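Synaptotagmin IV (Rattus norvegicus, PDB 1W15) is a synaptotagmin family member that does not bind calcium and takes part in the mobility of neuronal dense core vesicles through its interaction with KIF1A. Local coordinates at residues E96-E101 with G131-I136. Sequence-based numbering, arbitrary orientation. Where two conformers were deposited one is given.
Sequences EEISVE and GHWKEI
One buried indole, that of W133, makes a mainly apolar contact from helix 128-138 to I98 and V100 on strand 98-106. It lies in the C2B domain, a C2 beta-sandwich. The strand belongs to one sheet; W133 also touches L23, on strand 18-26 of the other sheet. The indole thus lies between strands of the two sheets and ties the helix to both. A chi1 of -160° swings the indole of W133 away from its backbone N, which carries the six-membered ring across to I98 and V100. CZ2 of W133 lies 3.8 Å from CG2 of I98. CZ3 of W133 meets CG2 of V100 at 3.7 Å, with the two side chains crossing at about a right angle. The backbone takes part too: CZ2 of W133 is 3.2 Å from I98 O, which approaches the ring obliquely. No hydrogen bond joins the two segments. NE1 of W133 makes a weak hydrogen bond to L95 O, just before the 96-101 segment. With an alanine here instead of W133, the CG2 methyls of I98 and V100 would probably face a gap, and L95 O would lose this weak donor. With no hydrogen bond across it, the contact rests mainly on buried carbon surface, with the I98 carbonyl O packed against the ring. The weak bond from NE1 probably helps to set how the indole is turned.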
loop_
_atom_site.group_PDB
_atom_site.type_symbol
_atom_site.label_atom_id
_atom_site.label_comp_id
_atom_site.label_asym_id
_atom_site.label_seq_id
_atom_site.Cartn_x
_atom_site.Cartn_y
_atom_site.Cartn_z
ATOM N N GLU A 96 16.555 -10.717 -15.777
ATOM C CA GLU A 96 16.507 -11.659 -16.898
ATOM C C GLU A 96 16.285 -13.126 -16.477
ATOM O O GLU A 96 15.443 -13.808 -17.079
ATOM C CB GLU A 96 17.747 -11.517 -17.802
ATOM C CG GLU A 96 18.967 -12.338 -17.353
ATOM C CD GLU A 96 20.134 -12.348 -18.340
ATOM O OE1 GLU A 96 20.486 -11.267 -18.880
ATOM O OE2 GLU A 96 20.739 -13.432 -18.552
ATOM N N GLU A 97 17.022 -13.586 -15.453
ATOM C CA GLU A 97 16.909 -14.978 -14.943
ATOM C C GLU A 97 16.172 -15.096 -13.619
ATOM O O GLU A 97 16.209 -16.147 -12.952
ATOM C CB GLU A 97 18.304 -15.601 -14.815
ATOM C CG GLU A 97 18.917 -15.882 -16.180
ATOM C CD GLU A 97 20.325 -16.444 -16.097
ATOM O OE1 GLU A 97 20.477 -17.683 -15.935
ATOM O OE2 GLU A 97 21.282 -15.646 -16.206
ATOM N N ILE A 98 15.485 -14.036 -13.234
ATOM C CA ILE A 98 14.762 -14.048 -11.968
ATOM C C ILE A 98 13.308 -14.404 -12.241
ATOM O O ILE A 98 12.728 -13.915 -13.205
ATOM C CB ILE A 98 14.888 -12.634 -11.319
ATOM C CG1 ILE A 98 16.346 -12.341 -10.964
ATOM C CG2 ILE A 98 13.956 -12.463 -10.103
ATOM C CD1 ILE A 98 16.943 -13.207 -9.857
ATOM N N SER A 99 12.699 -15.225 -11.391
ATOM C CA SER A 99 11.274 -15.417 -11.496
ATOM C C SER A 99 10.688 -15.459 -10.084
ATOM O O SER A 99 11.425 -15.694 -9.134
ATOM C CB SER A 99 10.974 -16.684 -12.268
ATOM O OG SER A 99 11.502 -17.792 -11.584
ATOM N N VAL A 100 9.376 -15.234 -9.970
ATOM C CA VAL A 100 8.688 -15.163 -8.670
ATOM C C VAL A 100 7.501 -16.136 -8.756
ATOM O O VAL A 100 6.782 -16.141 -9.759
ATOM C CB VAL A 100 8.158 -13.744 -8.350
ATOM C CG1 VAL A 100 7.473 -13.679 -6.950
ATOM C CG2 VAL A 100 9.309 -12.675 -8.432
ATOM N N GLU A 101 7.350 -16.965 -7.736
ATOM C CA GLU A 101 6.310 -17.985 -7.739
ATOM C C GLU A 101 5.419 -17.644 -6.572
ATOM O O GLU A 101 5.912 -17.558 -5.449
ATOM C CB GLU A 101 6.945 -19.364 -7.530
ATOM C CG GLU A 101 5.966 -20.545 -7.470
ATOM C CD GLU A 101 6.702 -21.869 -7.106
ATOM O OE1 GLU A 101 7.524 -21.873 -6.165
ATOM O OE2 GLU A 101 6.452 -22.917 -7.755
ATOM N N GLY A 131 3.471 -10.967 -19.275
ATOM C CA GLY A 131 3.282 -9.528 -19.606
ATOM C C GLY A 131 3.530 -8.620 -18.403
ATOM O O GLY A 131 4.026 -7.497 -18.523
ATOM N N HIS A 132 3.157 -9.104 -17.222
ATOM C CA HIS A 132 3.345 -8.334 -15.998
ATOM C C HIS A 132 4.859 -8.191 -15.750
ATOM O O HIS A 132 5.349 -7.105 -15.491
ATOM C CB HIS A 132 2.636 -9.032 -14.811
ATOM C CG HIS A 132 2.502 -8.155 -13.590
ATOM N ND1 HIS A 132 1.759 -8.524 -12.479
ATOM C CD2 HIS A 132 3.033 -6.940 -13.296
ATOM C CE1 HIS A 132 1.825 -7.571 -11.563
ATOM N NE2 HIS A 132 2.586 -6.590 -12.034
ATOM N N TRP A 133 5.593 -9.309 -15.888
ATOM C CA TRP A 133 7.060 -9.263 -15.749
ATOM C C TRP A 133 7.746 -8.348 -16.780
ATOM O O TRP A 133 8.676 -7.622 -16.448
ATOM C CB TRP A 133 7.644 -10.648 -15.890
ATOM C CG TRP A 133 9.023 -10.792 -15.306
ATOM C CD1 TRP A 133 10.218 -10.985 -16.000
ATOM C CD2 TRP A 133 9.373 -10.764 -13.918
ATOM N NE1 TRP A 133 11.251 -11.126 -15.102
ATOM C CE2 TRP A 133 10.768 -10.983 -13.826
ATOM C CE3 TRP A 133 8.641 -10.599 -12.732
ATOM C CZ2 TRP A 133 11.444 -11.026 -12.601
ATOM C CZ3 TRP A 133 9.318 -10.648 -11.505
ATOM C CH2 TRP A 133 10.711 -10.859 -11.457
ATOM N N LYS A 134 7.304 -8.409 -18.029
ATOM C CA LYS A 134 7.847 -7.500 -19.063
ATOM C C LYS A 134 7.705 -6.008 -18.665
ATOM O O LYS A 134 8.619 -5.177 -18.867
ATOM C CB LYS A 134 7.200 -7.782 -20.415
ATOM C CG LYS A 134 7.669 -6.775 -21.480
ATOM C CD LYS A 134 7.492 -7.217 -22.904
ATOM C CE LYS A 134 7.596 -5.996 -23.858
ATOM N NZ LYS A 134 8.951 -5.251 -23.854
ATOM N N GLU A 135 6.541 -5.686 -18.102
ATOM C CA GLU A 135 6.197 -4.313 -17.755
ATOM C C GLU A 135 7.098 -3.852 -16.591
ATOM O O GLU A 135 7.653 -2.738 -16.637
ATOM C CB GLU A 135 4.698 -4.196 -17.428
ATOM C CG GLU A 135 4.153 -2.776 -17.550
ATOM C CD GLU A 135 2.640 -2.680 -17.330
ATOM O OE1 GLU A 135 1.940 -3.700 -17.499
ATOM O OE2 GLU A 135 2.153 -1.569 -16.998
ATOM N N ILE A 136 7.268 -4.744 -15.596
ATOM C CA ILE A 136 8.191 -4.624 -14.433
ATOM C C ILE A 136 9.672 -4.306 -14.835
ATOM O O ILE A 136 10.374 -3.411 -14.197
ATOM C CB ILE A 136 8.135 -5.952 -13.578
ATOM C CG1 ILE A 136 6.819 -6.045 -12.772
ATOM C CG2 ILE A 136 9.341 -6.102 -12.663
ATOM C CD1 ILE A 136 6.399 -7.501 -12.471
#